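Protein RIF2 (Saccharomyces cerevisiae, PDB 4BJ1) binds telomeric DNA, interacts with RAP1 and RIF1, and takes part in telomere length regulation and transcriptional silencing. Local coordinates at residues M45-V50 and L209-T214; V55-Q60 and F273-T278; V75-V80 and S142-V147; N85-K90 and P165-E170; M233-F238 and L251-L256. All blocks are in the same frame, centred on the assembly; numbering follows the deposited sequence.

From the N terminus, contact 1 opens first, on strand 48-53, and closes at 209-214, laying strand 213-217 beside it. Contact 2 opens just downstream, at the start of helix 58-74, and closes only at 273-278 in the lid region, so it crosses contact 1. Within both of these loops lie contact 3, which pairs strands 78-83 and 145-153, and contact 4, which packs helix 85-88 on helix 165-180; these two cross each other. Contact 5 opens after contact 1 has closed, lies within the span of contact 2, and is local to the helical lid. Met45 of contact 1 packs on contact 3, and Phe277 of contact 2 meets Met233 of contact 5.

Contact 1 (M45-V50 and L209-T214); sequences MKNCIV and LNTKYT
Ile49 and Tyr213 meet through the roots of their side chains, CB to CB at 3.7 Å, and cross obliquely. With chi1 at 71°, Tyr213 CG sits between its own backbone N and carbonyl carbon, and the ring leads away from Ile49 to helix 199-208 and Phe51. Ile49 places CD1 between Leu209 CD1 and Thr211 CG2, each 3.9 Å from it. Thr211 turns that methyl toward the backbone of the opposite segment, with CG2 3.6 Å from Cys48 CA, while its OG1 bonds Glu179 on helix 165-180. On the other face of the sheet Val50 and Thr214 lie side by side and point the same way, CG2 to CG2 at 3.7 Å, and both pack on Phe37 of helix 32-42. Cys48 SG also packs on Thr214 CG2, at 3.6 Å. The parallel pairing of strands 48-53 and 213-217 is fastened here by Thr214 N donating to Ile49 O at 2.9 Å, an almost straight bond (164° at the hydrogen). Between the two segments one backbone bond is set among methyl contacts, and Thr214 goes on to pair with Phe51, so the start of this edge pairing probably relies much on apolar packing, with Glu179 holding the hydroxyl of Thr211.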
# COMPACT_ATOMS: atom_id res chain seq x y z
N MET A 45 -27.78 -3.70 -4.94
CA MET A 45 -28.62 -2.64 -5.49
C MET A 45 -29.75 -2.28 -4.50
O MET A 45 -30.69 -1.56 -4.85
CB MET A 45 -29.15 -3.05 -6.88
CG MET A 45 -29.49 -1.89 -7.80
SD MET A 45 -28.13 -0.73 -8.16
CE MET A 45 -29.10 0.76 -8.53
N LYS A 46 -29.62 -2.77 -3.24
CA LYS A 46 -30.57 -2.51 -2.15
C LYS A 46 -30.16 -1.26 -1.36
O LYS A 46 -28.99 -1.12 -1.01
CB LYS A 46 -30.66 -3.74 -1.23
N ASN A 47 -31.12 -0.34 -1.09
CA ASN A 47 -30.84 0.87 -0.31
C ASN A 47 -30.67 0.47 1.15
O ASN A 47 -31.53 -0.22 1.68
CB ASN A 47 -32.01 1.88 -0.33
CG ASN A 47 -32.72 2.13 -1.62
OD1 ASN A 47 -32.29 2.92 -2.45
ND2 ASN A 47 -33.93 1.60 -1.74
N CYS A 48 -29.60 0.91 1.80
CA CYS A 48 -29.47 0.68 3.24
C CYS A 48 -28.71 1.78 3.94
O CYS A 48 -27.89 2.48 3.35
CB CYS A 48 -28.96 -0.71 3.62
SG CYS A 48 -29.45 -1.26 5.30
N ILE A 49 -29.06 1.95 5.21
CA ILE A 49 -28.48 2.90 6.12
C ILE A 49 -27.64 2.08 7.10
O ILE A 49 -28.17 1.14 7.70
CB ILE A 49 -29.61 3.69 6.80
CG1 ILE A 49 -30.42 4.47 5.75
CG2 ILE A 49 -29.05 4.62 7.89
CD1 ILE A 49 -31.83 4.61 6.05
N VAL A 50 -26.34 2.39 7.19
CA VAL A 50 -25.39 1.71 8.07
C VAL A 50 -24.84 2.67 9.12
O VAL A 50 -24.36 3.74 8.76
CB VAL A 50 -24.23 1.01 7.31
CG1 VAL A 50 -23.26 0.33 8.27
CG2 VAL A 50 -24.74 0.02 6.28
N LEU A 209 -38.54 6.80 6.79
CA LEU A 209 -38.16 5.95 5.65
C LEU A 209 -38.63 4.50 5.74
O LEU A 209 -38.94 3.99 6.84
CB LEU A 209 -36.64 5.99 5.39
CG LEU A 209 -36.02 7.30 4.95
CD1 LEU A 209 -34.53 7.14 4.77
CD2 LEU A 209 -36.60 7.81 3.65
N ASN A 210 -38.64 3.82 4.57
CA ASN A 210 -39.04 2.42 4.43
C ASN A 210 -37.84 1.48 4.43
O ASN A 210 -38.01 0.27 4.59
CB ASN A 210 -39.95 2.24 3.22
CG ASN A 210 -41.36 2.76 3.46
OD1 ASN A 210 -41.87 3.61 2.72
ND2 ASN A 210 -42.02 2.28 4.52
N THR A 211 -36.64 2.04 4.30
CA THR A 211 -35.39 1.28 4.34
C THR A 211 -35.01 1.08 5.79
O THR A 211 -34.89 2.06 6.54
CB THR A 211 -34.34 1.98 3.48
OG1 THR A 211 -34.58 1.65 2.11
CG2 THR A 211 -32.92 1.61 3.87
N LYS A 212 -34.87 -0.19 6.21
CA LYS A 212 -34.48 -0.55 7.57
C LYS A 212 -32.99 -0.36 7.72
O LYS A 212 -32.24 -0.74 6.81
CB LYS A 212 -34.88 -2.00 7.92
CG LYS A 212 -36.23 -2.13 8.63
CD LYS A 212 -37.41 -2.42 7.67
CE LYS A 212 -37.63 -3.89 7.39
NZ LYS A 212 -36.64 -4.45 6.43
N TYR A 213 -32.55 0.24 8.83
CA TYR A 213 -31.15 0.51 9.09
C TYR A 213 -30.46 -0.62 9.83
O TYR A 213 -31.06 -1.26 10.69
CB TYR A 213 -30.94 1.87 9.79
CG TYR A 213 -31.39 1.94 11.24
CD1 TYR A 213 -32.68 2.34 11.57
CD2 TYR A 213 -30.51 1.65 12.27
CE1 TYR A 213 -33.09 2.42 12.90
CE2 TYR A 213 -30.90 1.73 13.61
CZ TYR A 213 -32.20 2.12 13.92
OH TYR A 213 -32.59 2.19 15.24
N THR A 214 -29.19 -0.84 9.51
CA THR A 214 -28.33 -1.82 10.16
C THR A 214 -27.27 -1.07 10.99
O THR A 214 -27.04 0.12 10.77
CB THR A 214 -27.80 -2.89 9.15
OG1 THR A 214 -26.86 -3.76 9.79
CG2 THR A 214 -27.16 -2.29 7.91

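Contact 2 (V55-Q60 and F273-T278); sequences VEHIHQ and FPHPFT
His59 and Phe277 form an offset stack where the ASCE-type core meets the AAA+ lid, in the first turns of two helices, 58-74 and 276-290. Their planes are 4° apart and the centroids 4.1 Å. Phe277 CG lies over the centre of the imidazole, and Phe277 CB adds a CH-pi contact to the same face, 3.7 Å from the His59 centroid. His59 CG is anti to its backbone N, which sets CG 3.5 Å from Phe277 CB. An alanine in place of His59 would probably leave Phe277 without its flat partner, open a gap between the two helices and set the phenyl ring freer to turn.

Before these turns, the two N-cap histidines approach each other: His57 and His275 have ring planes 78° apart, with His275 ND1 and Pro274 O both near the edge of the His57 ring. Further out, Tyr25 of helix 10-26 meets His59 edge-to-face and bonds Thr278 OG1, while Tyr229, Leu230 and Met233 back Phe277. Phe9 of the second subunit packs on Ile58. By topology the 55-60 segment follows the first strand of the core, where ASCE ATPases carry their P-loop. It is tied across its own turn by Gln60, whose OE1 accepts from Glu56 N at 2.9 Å, with the donor tilted 21° from the amide plane.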
# COMPACT_ATOMS: atom_id res chain seq x y z
N VAL A 55 -16.78 3.84 17.09
CA VAL A 55 -15.63 4.19 16.22
C VAL A 55 -14.91 5.26 17.05
O VAL A 55 -15.22 6.46 16.96
CB VAL A 55 -15.98 4.62 14.76
CG1 VAL A 55 -14.72 5.10 14.02
CG2 VAL A 55 -16.64 3.48 13.98
N GLU A 56 -14.06 4.78 17.97
CA GLU A 56 -13.39 5.57 19.00
C GLU A 56 -12.03 6.04 18.64
O GLU A 56 -11.41 6.78 19.41
CB GLU A 56 -13.35 4.78 20.30
CG GLU A 56 -14.71 4.65 20.96
CD GLU A 56 -14.90 3.38 21.76
OE1 GLU A 56 -13.91 2.62 21.93
OE2 GLU A 56 -16.03 3.15 22.23
N HIS A 57 -11.55 5.60 17.48
CA HIS A 57 -10.19 5.89 17.05
C HIS A 57 -10.10 6.27 15.61
O HIS A 57 -10.79 5.72 14.76
CB HIS A 57 -9.28 4.71 17.37
CG HIS A 57 -9.33 4.35 18.82
ND1 HIS A 57 -8.64 5.08 19.77
CD2 HIS A 57 -10.06 3.40 19.45
CE1 HIS A 57 -8.92 4.51 20.93
NE2 HIS A 57 -9.78 3.50 20.78
N ILE A 58 -9.20 7.21 15.33
CA ILE A 58 -8.98 7.64 13.97
C ILE A 58 -8.45 6.47 13.11
O ILE A 58 -8.85 6.34 11.96
CB ILE A 58 -8.14 8.93 13.88
CG1 ILE A 58 -8.34 9.61 12.54
CG2 ILE A 58 -6.67 8.73 14.24
CD1 ILE A 58 -9.76 9.89 12.37
N HIS A 59 -7.65 5.57 13.74
CA HIS A 59 -7.13 4.34 13.16
C HIS A 59 -8.25 3.49 12.60
O HIS A 59 -8.11 2.95 11.49
CB HIS A 59 -6.35 3.54 14.21
CG HIS A 59 -6.07 2.13 13.81
ND1 HIS A 59 -6.58 1.07 14.53
CD2 HIS A 59 -5.39 1.64 12.75
CE1 HIS A 59 -6.18 -0.02 13.90
NE2 HIS A 59 -5.47 0.28 12.82
N GLN A 60 -9.34 3.33 13.37
CA GLN A 60 -10.51 2.53 13.03
C GLN A 60 -11.27 3.14 11.88
O GLN A 60 -11.61 2.43 10.94
CB GLN A 60 -11.45 2.40 14.24
CG GLN A 60 -10.81 1.76 15.45
CD GLN A 60 -11.77 1.66 16.58
OE1 GLN A 60 -12.18 2.66 17.16
NE2 GLN A 60 -12.12 0.44 16.94
N PHE A 273 -1.53 4.74 26.43
CA PHE A 273 -1.83 5.80 25.47
C PHE A 273 -3.24 5.64 24.81
O PHE A 273 -3.60 4.51 24.45
CB PHE A 273 -0.70 5.95 24.44
CG PHE A 273 -0.83 7.24 23.66
CD1 PHE A 273 -0.49 8.46 24.25
CD2 PHE A 273 -1.39 7.25 22.39
CE1 PHE A 273 -0.69 9.66 23.56
CE2 PHE A 273 -1.59 8.45 21.70
CZ PHE A 273 -1.25 9.65 22.30
N PRO A 274 -4.06 6.73 24.70
CA PRO A 274 -5.41 6.59 24.12
C PRO A 274 -5.50 6.21 22.65
O PRO A 274 -6.47 5.57 22.27
CB PRO A 274 -6.05 7.97 24.36
CG PRO A 274 -4.92 8.88 24.42
CD PRO A 274 -3.84 8.12 25.13
N HIS A 275 -4.52 6.59 21.83
CA HIS A 275 -4.56 6.26 20.41
C HIS A 275 -3.25 5.56 20.02
O HIS A 275 -2.39 6.19 19.39
CB HIS A 275 -4.83 7.53 19.58
CG HIS A 275 -6.15 8.19 19.88
ND1 HIS A 275 -7.31 7.81 19.23
CD2 HIS A 275 -6.44 9.20 20.73
CE1 HIS A 275 -8.27 8.58 19.72
NE2 HIS A 275 -7.78 9.45 20.61
N PRO A 276 -3.03 4.29 20.46
CA PRO A 276 -1.72 3.65 20.23
C PRO A 276 -1.31 3.40 18.79
O PRO A 276 -0.12 3.48 18.51
CB PRO A 276 -1.81 2.32 21.00
CG PRO A 276 -3.27 2.06 21.13
CD PRO A 276 -3.90 3.42 21.27
N PHE A 277 -2.26 3.07 17.89
CA PHE A 277 -1.95 2.75 16.49
C PHE A 277 -1.36 3.94 15.75
O PHE A 277 -0.34 3.80 15.08
CB PHE A 277 -3.17 2.14 15.77
CG PHE A 277 -3.45 0.72 16.20
CD1 PHE A 277 -4.22 0.46 17.32
CD2 PHE A 277 -2.91 -0.35 15.51
CE1 PHE A 277 -4.46 -0.86 17.73
CE2 PHE A 277 -3.15 -1.66 15.93
CZ PHE A 277 -3.93 -1.91 17.03
N THR A 278 -1.94 5.12 15.95
CA THR A 278 -1.54 6.39 15.38
C THR A 278 -0.20 6.83 15.97
O THR A 278 0.68 7.19 15.19
CB THR A 278 -2.65 7.40 15.61
OG1 THR A 278 -3.83 6.94 14.96
CG2 THR A 278 -2.28 8.78 15.13

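Contact 3 (V75-V80 and S142-V147); sequences VDINVV and SIDHIV
Val79 and Val80 run beside Ile146 and Val147 in parallel register, the axes of strands 78-80 and 145-147 being 4.7 Å apart and 20° from parallel. Ile146 is held at both backbone atoms: its N donates to Asn78 O at 2.8 Å, and its O accepts from Val80 N at 2.8 Å. Toward the N-terminal end a serine extends the pairing. Ser142 OG accepts from Asn78 N at 3.2 Å and donates to Asp144 O at 2.7 Å, so one hydroxyl bridges the two backbones. On the face that carries Ile146, its CD1 meets Val75 CG1 tip to tip at 3.9 Å, while Ile77 crosses the Ile146 side chain at about a right angle. The other face is polar at its start, where His145 ND1 gives a weak but straight bond to Asn78 OD1 at 3.5 Å, the amide and ring planes being 75° apart. Farther on, Val80 and Val147 lie side by side, CG1 to CG1 at 4.0 Å, packed against helix 128-137. Two neighbouring parallel strands, joined through a connection that includes this covering helix, make a beta-alpha-beta crossover at one edge of the five-stranded parallel sheet, as in the P-loop NTPase fold.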
# COMPACT_ATOMS: atom_id res chain seq x y z
N VAL A 75 -17.93 -2.70 -7.28
CA VAL A 75 -19.24 -2.39 -7.88
C VAL A 75 -19.08 -2.05 -9.37
O VAL A 75 -18.34 -1.11 -9.72
CB VAL A 75 -20.01 -1.29 -7.09
CG1 VAL A 75 -21.39 -1.04 -7.69
CG2 VAL A 75 -20.13 -1.66 -5.61
N ASP A 76 -19.76 -2.83 -10.23
CA ASP A 76 -19.74 -2.72 -11.70
C ASP A 76 -20.85 -1.78 -12.28
O ASP A 76 -21.22 -1.88 -13.46
CB ASP A 76 -19.81 -4.14 -12.33
CG ASP A 76 -21.16 -4.84 -12.23
OD1 ASP A 76 -21.90 -4.60 -11.23
OD2 ASP A 76 -21.49 -5.63 -13.15
N ILE A 77 -21.35 -0.86 -11.42
CA ILE A 77 -22.40 0.12 -11.69
C ILE A 77 -21.89 1.48 -11.23
O ILE A 77 -21.02 1.53 -10.36
CB ILE A 77 -23.66 -0.39 -10.92
CG1 ILE A 77 -24.69 -1.03 -11.88
CG2 ILE A 77 -24.31 0.65 -9.99
CD1 ILE A 77 -24.33 -2.52 -12.41
N ASN A 78 -22.38 2.58 -11.82
CA ASN A 78 -21.93 3.92 -11.42
C ASN A 78 -22.17 4.22 -9.92
O ASN A 78 -23.25 3.97 -9.39
CB ASN A 78 -22.54 4.99 -12.29
CG ASN A 78 -22.07 6.37 -11.97
OD1 ASN A 78 -22.68 7.09 -11.17
ND2 ASN A 78 -21.00 6.79 -12.64
N VAL A 79 -21.11 4.70 -9.24
CA VAL A 79 -21.10 5.05 -7.82
C VAL A 79 -20.77 6.53 -7.74
O VAL A 79 -19.87 6.98 -8.42
CB VAL A 79 -20.12 4.17 -6.99
CG1 VAL A 79 -20.19 4.53 -5.52
CG2 VAL A 79 -20.38 2.68 -7.19
N VAL A 80 -21.58 7.28 -6.97
CA VAL A 80 -21.49 8.73 -6.72
C VAL A 80 -21.31 8.89 -5.21
O VAL A 80 -21.81 8.06 -4.44
CB VAL A 80 -22.74 9.48 -7.26
CG1 VAL A 80 -23.06 10.76 -6.49
CG2 VAL A 80 -22.59 9.78 -8.75
N SER A 142 -24.17 4.76 -16.80
CA SER A 142 -24.93 3.51 -16.73
C SER A 142 -26.37 3.81 -16.37
O SER A 142 -26.65 4.93 -15.95
CB SER A 142 -24.30 2.53 -15.73
OG SER A 142 -24.22 3.04 -14.40
N ILE A 143 -27.28 2.85 -16.58
CA ILE A 143 -28.71 3.01 -16.29
C ILE A 143 -28.92 3.05 -14.78
O ILE A 143 -29.69 3.88 -14.29
CB ILE A 143 -29.57 1.91 -16.99
CG1 ILE A 143 -29.76 2.22 -18.47
CG2 ILE A 143 -30.92 1.71 -16.30
CD1 ILE A 143 -30.14 1.04 -19.26
N ASP A 144 -28.21 2.16 -14.07
CA ASP A 144 -28.27 2.06 -12.61
C ASP A 144 -27.18 2.93 -11.96
O ASP A 144 -26.07 3.01 -12.48
CB ASP A 144 -28.13 0.60 -12.18
CG ASP A 144 -29.20 -0.33 -12.71
OD1 ASP A 144 -30.40 -0.09 -12.42
OD2 ASP A 144 -28.85 -1.32 -13.40
N HIS A 145 -27.49 3.56 -10.83
CA HIS A 145 -26.55 4.40 -10.09
C HIS A 145 -26.66 4.09 -8.62
O HIS A 145 -27.70 3.62 -8.17
CB HIS A 145 -26.87 5.90 -10.28
CG HIS A 145 -26.99 6.31 -11.71
ND1 HIS A 145 -25.90 6.76 -12.42
CD2 HIS A 145 -28.07 6.28 -12.53
CE1 HIS A 145 -26.35 7.02 -13.64
NE2 HIS A 145 -27.66 6.74 -13.75
N ILE A 146 -25.58 4.36 -7.87
CA ILE A 146 -25.52 4.19 -6.42
C ILE A 146 -24.97 5.48 -5.86
O ILE A 146 -23.89 5.93 -6.26
CB ILE A 146 -24.70 2.96 -5.96
CG1 ILE A 146 -25.46 1.64 -6.23
CG2 ILE A 146 -24.32 3.07 -4.48
CD1 ILE A 146 -24.61 0.33 -6.07
N VAL A 147 -25.74 6.10 -4.97
CA VAL A 147 -25.37 7.32 -4.30
C VAL A 147 -24.91 6.90 -2.93
O VAL A 147 -25.67 6.24 -2.21
CB VAL A 147 -26.56 8.27 -4.17
CG1 VAL A 147 -26.08 9.70 -4.09
CG2 VAL A 147 -27.51 8.09 -5.33

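Contact 4 (N85-K90 and P165-E170); sequences NDYLMK and PSKLTE
Tyr87 and Leu88, on the short helix that follows strand 78-83 of the ASCE-type core, pack on Lys167 in the first turn of helix 165-180, which comes after strand 145-153. Lys167 and Tyr87 cross at about a right angle. The lysine bends at chi2 (-58°), which brings CD to 3.6 Å from Tyr87 CE2; beyond it CE lies over the ring face, offset toward the rim, in a CH-pi contact 4.3 Å from the Tyr87 centroid. Leu129 of helix 128-137 also packs on the Tyr87 side chain. The ammonium group of Lys167 has a long, weak ion pair with Asp128, while Lys90 NZ, of like charge, stands 5.9 Å from Lys167 NZ. Next to it Leu88, packed against Phe151 of strand 145-153 and Ile163, turns a methyl onto the helix backbone, with CD2 3.5 Å from Lys167 O.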
# COMPACT_ATOMS: atom_id res chain seq x y z
N ASN A 85 -21.69 15.88 5.80
CA ASN A 85 -21.13 16.60 6.95
C ASN A 85 -21.30 18.09 6.86
O ASN A 85 -21.89 18.70 7.76
CB ASN A 85 -19.69 16.23 7.15
CG ASN A 85 -19.58 14.87 7.74
OD1 ASN A 85 -19.80 14.71 8.94
ND2 ASN A 85 -19.36 13.86 6.89
N ASP A 86 -20.82 18.68 5.75
CA ASP A 86 -20.90 20.11 5.50
C ASP A 86 -22.35 20.62 5.44
O ASP A 86 -22.62 21.73 5.89
CB ASP A 86 -20.13 20.48 4.22
CG ASP A 86 -19.59 21.91 4.23
OD1 ASP A 86 -18.73 22.22 5.10
OD2 ASP A 86 -20.01 22.71 3.36
N TYR A 87 -23.28 19.77 4.97
CA TYR A 87 -24.71 20.08 4.80
C TYR A 87 -25.56 20.20 6.09
O TYR A 87 -26.26 21.21 6.24
CB TYR A 87 -25.35 19.02 3.88
CG TYR A 87 -26.64 19.51 3.27
CD1 TYR A 87 -26.63 20.33 2.15
CD2 TYR A 87 -27.87 19.19 3.84
CE1 TYR A 87 -27.82 20.83 1.61
CE2 TYR A 87 -29.06 19.67 3.30
CZ TYR A 87 -29.03 20.49 2.19
OH TYR A 87 -30.18 20.99 1.64
N LEU A 88 -25.55 19.17 6.96
CA LEU A 88 -26.41 19.03 8.14
C LEU A 88 -25.94 19.68 9.45
O LEU A 88 -26.76 20.31 10.12
CB LEU A 88 -26.70 17.54 8.40
CG LEU A 88 -27.05 16.67 7.19
CD1 LEU A 88 -26.86 15.22 7.52
CD2 LEU A 88 -28.46 16.90 6.73
N MET A 89 -24.65 19.48 9.84
CA MET A 89 -24.07 19.98 11.09
C MET A 89 -24.19 21.50 11.28
O MET A 89 -24.25 21.97 12.42
CB MET A 89 -22.62 19.52 11.25
N LYS A 90 -24.28 22.26 10.16
CA LYS A 90 -24.41 23.73 10.08
C LYS A 90 -25.30 24.36 11.16
O LYS A 90 -24.83 25.14 11.98
CB LYS A 90 -24.90 24.13 8.68
CG LYS A 90 -23.80 24.15 7.63
CD LYS A 90 -24.32 24.51 6.25
CE LYS A 90 -23.17 24.77 5.31
NZ LYS A 90 -23.62 24.94 3.91
N PRO A 165 -32.57 20.75 12.14
CA PRO A 165 -33.74 19.88 11.90
C PRO A 165 -34.30 20.04 10.49
O PRO A 165 -34.69 19.05 9.87
CB PRO A 165 -34.75 20.34 12.97
CG PRO A 165 -33.95 21.06 13.97
CD PRO A 165 -32.84 21.71 13.23
N SER A 166 -34.27 21.29 9.98
CA SER A 166 -34.68 21.69 8.65
C SER A 166 -33.79 21.02 7.58
O SER A 166 -34.32 20.51 6.59
CB SER A 166 -34.63 23.21 8.51
OG SER A 166 -33.42 23.75 9.01
N LYS A 167 -32.46 20.99 7.80
CA LYS A 167 -31.52 20.37 6.86
C LYS A 167 -31.66 18.83 6.81
O LYS A 167 -31.54 18.25 5.72
CB LYS A 167 -30.06 20.79 7.15
CG LYS A 167 -29.71 22.24 6.76
CD LYS A 167 -29.95 22.57 5.27
CE LYS A 167 -29.01 23.62 4.71
NZ LYS A 167 -29.37 24.00 3.32
N LEU A 168 -31.93 18.21 7.97
CA LEU A 168 -32.12 16.77 8.16
C LEU A 168 -33.36 16.27 7.43
O LEU A 168 -33.29 15.20 6.82
CB LEU A 168 -32.20 16.42 9.67
CG LEU A 168 -32.52 14.96 10.09
CD1 LEU A 168 -31.58 13.95 9.43
CD2 LEU A 168 -32.43 14.80 11.60
N THR A 169 -34.47 17.03 7.48
CA THR A 169 -35.72 16.66 6.81
C THR A 169 -35.55 16.65 5.30
O THR A 169 -35.96 15.69 4.65
CB THR A 169 -36.88 17.54 7.27
OG1 THR A 169 -36.76 17.75 8.68
CG2 THR A 169 -38.23 16.92 6.93
N GLU A 170 -34.90 17.71 4.77
CA GLU A 170 -34.56 17.89 3.35
C GLU A 170 -33.79 16.64 2.82
O GLU A 170 -34.05 16.20 1.70
CB GLU A 170 -33.71 19.17 3.22
CG GLU A 170 -33.65 19.78 1.83
CD GLU A 170 -33.00 21.15 1.74
OE1 GLU A 170 -32.89 21.85 2.78
OE2 GLU A 170 -32.57 21.52 0.62

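Contact 5 (M233-F238 and L251-L256); sequences MIKFTF and LVTCQL
Lys235 lays its side chain over Val252, the two sliding past each other in opposite directions with Lys235 CE 4.0 Å from Val252 CG1. The lysine bends twice, at chi2 (-64°) and again at chi4 (76°), and the second bend places NZ beside the helix, where it donates to Thr253 OG1 at 2.8 Å. That hydroxyl is engaged on both counts, since it also donates to Asn249 O one turn back in the same helix. Lys235 and Thr253 cross at about a right angle, and Lys235 CE lies 4.4 Å from Leu256 CD1 as well, so CE borders apolar side chains while NZ turns to the threonine hydroxyl. Swapping Lys235 for an alanine would probably leave Thr253 OG1 without its outside donor and uncover Val252 and the end of Leu256 on this side.

Deeper in, Ile234 meets the same valine methyl, CD1 to Val252 CG1 at 3.6 Å. Tyr284 of helix 276-290 packs on both Ile234 and Val252, and Phe267 of helix 262-272 on Ile234 and Leu256. The loop itself is fixed by Ile234 O bonding to Tyr248 OH and by Lys235 O accepting from Asn24 of helix 10-26. A connecting loop folded back on the helix it leads into, with further helices closing over the apolar side, fits the all-helical bundle of an AAA+ lid domain.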
# COMPACT_ATOMS: atom_id res chain seq x y z
N MET A 233 1.48 -4.80 13.19
CA MET A 233 1.59 -3.58 12.40
C MET A 233 3.02 -3.30 11.93
O MET A 233 3.19 -2.82 10.81
CB MET A 233 1.01 -2.38 13.18
CG MET A 233 0.65 -1.20 12.30
SD MET A 233 0.11 0.24 13.26
CE MET A 233 1.33 1.31 12.84
N ILE A 234 4.03 -3.59 12.77
CA ILE A 234 5.42 -3.30 12.43
C ILE A 234 6.19 -4.58 11.95
O ILE A 234 7.41 -4.55 11.79
CB ILE A 234 6.12 -2.53 13.56
CG1 ILE A 234 6.20 -3.38 14.86
CG2 ILE A 234 5.42 -1.18 13.77
CD1 ILE A 234 7.05 -2.78 16.01
N LYS A 235 5.45 -5.67 11.67
CA LYS A 235 6.03 -6.88 11.11
C LYS A 235 5.70 -6.82 9.62
O LYS A 235 4.54 -6.55 9.25
CB LYS A 235 5.46 -8.17 11.73
CG LYS A 235 5.70 -8.36 13.23
CD LYS A 235 7.16 -8.49 13.66
CE LYS A 235 7.26 -8.91 15.11
NZ LYS A 235 6.95 -10.35 15.31
N PHE A 236 6.73 -7.02 8.78
CA PHE A 236 6.55 -6.96 7.34
C PHE A 236 6.62 -8.33 6.69
O PHE A 236 7.32 -9.23 7.17
CB PHE A 236 7.53 -5.97 6.71
CG PHE A 236 7.49 -4.57 7.28
CD1 PHE A 236 6.27 -3.93 7.53
CD2 PHE A 236 8.67 -3.86 7.53
CE1 PHE A 236 6.24 -2.64 8.06
CE2 PHE A 236 8.63 -2.57 8.05
CZ PHE A 236 7.42 -1.97 8.32
N THR A 237 5.89 -8.47 5.58
CA THR A 237 5.75 -9.71 4.83
C THR A 237 6.24 -9.68 3.38
O THR A 237 6.20 -10.74 2.72
CB THR A 237 4.30 -10.20 4.88
OG1 THR A 237 3.48 -9.36 4.06
CG2 THR A 237 3.76 -10.35 6.30
N PHE A 238 6.69 -8.52 2.89
CA PHE A 238 7.20 -8.41 1.51
C PHE A 238 8.54 -9.17 1.38
O PHE A 238 9.22 -9.29 2.39
CB PHE A 238 7.33 -6.95 1.06
CG PHE A 238 8.24 -6.11 1.91
CD1 PHE A 238 9.61 -6.07 1.66
CD2 PHE A 238 7.73 -5.35 2.96
CE1 PHE A 238 10.46 -5.29 2.45
CE2 PHE A 238 8.57 -4.53 3.71
CZ PHE A 238 9.94 -4.52 3.47
N LEU A 251 14.93 -8.73 14.71
CA LEU A 251 15.30 -7.63 15.60
C LEU A 251 14.08 -7.14 16.33
O LEU A 251 14.12 -7.03 17.55
CB LEU A 251 15.96 -6.45 14.85
CG LEU A 251 16.40 -5.30 15.76
CD1 LEU A 251 17.75 -5.58 16.36
CD2 LEU A 251 16.40 -3.99 15.04
N VAL A 252 12.98 -6.91 15.59
CA VAL A 252 11.71 -6.45 16.17
C VAL A 252 11.20 -7.48 17.19
O VAL A 252 11.01 -7.11 18.34
CB VAL A 252 10.63 -6.08 15.10
CG1 VAL A 252 9.36 -5.56 15.76
CG2 VAL A 252 11.16 -5.06 14.09
N THR A 253 11.04 -8.76 16.79
CA THR A 253 10.59 -9.86 17.65
C THR A 253 11.41 -9.99 18.95
O THR A 253 10.85 -10.11 20.04
CB THR A 253 10.55 -11.16 16.84
OG1 THR A 253 9.65 -10.98 15.75
CG2 THR A 253 10.14 -12.38 17.66
N CYS A 254 12.74 -9.94 18.84
CA CYS A 254 13.62 -10.09 19.98
C CYS A 254 13.63 -8.91 20.90
O CYS A 254 13.70 -9.10 22.11
CB CYS A 254 15.01 -10.48 19.53
SG CYS A 254 15.05 -12.08 18.68
N GLN A 255 13.53 -7.70 20.35
CA GLN A 255 13.48 -6.49 21.16
C GLN A 255 12.14 -6.41 21.90
O GLN A 255 12.14 -6.08 23.09
CB GLN A 255 13.73 -5.25 20.31
CG GLN A 255 15.20 -5.13 19.90
CD GLN A 255 15.89 -4.07 20.70
OE1 GLN A 255 15.52 -2.88 20.66
NE2 GLN A 255 16.86 -4.49 21.49
N LEU A 256 11.03 -6.82 21.26
CA LEU A 256 9.72 -6.83 21.91
C LEU A 256 9.65 -7.78 23.11
O LEU A 256 8.89 -7.51 24.03
CB LEU A 256 8.60 -7.14 20.91
CG LEU A 256 8.18 -5.99 20.00
CD1 LEU A 256 7.46 -6.50 18.80
CD2 LEU A 256 7.33 -4.95 20.75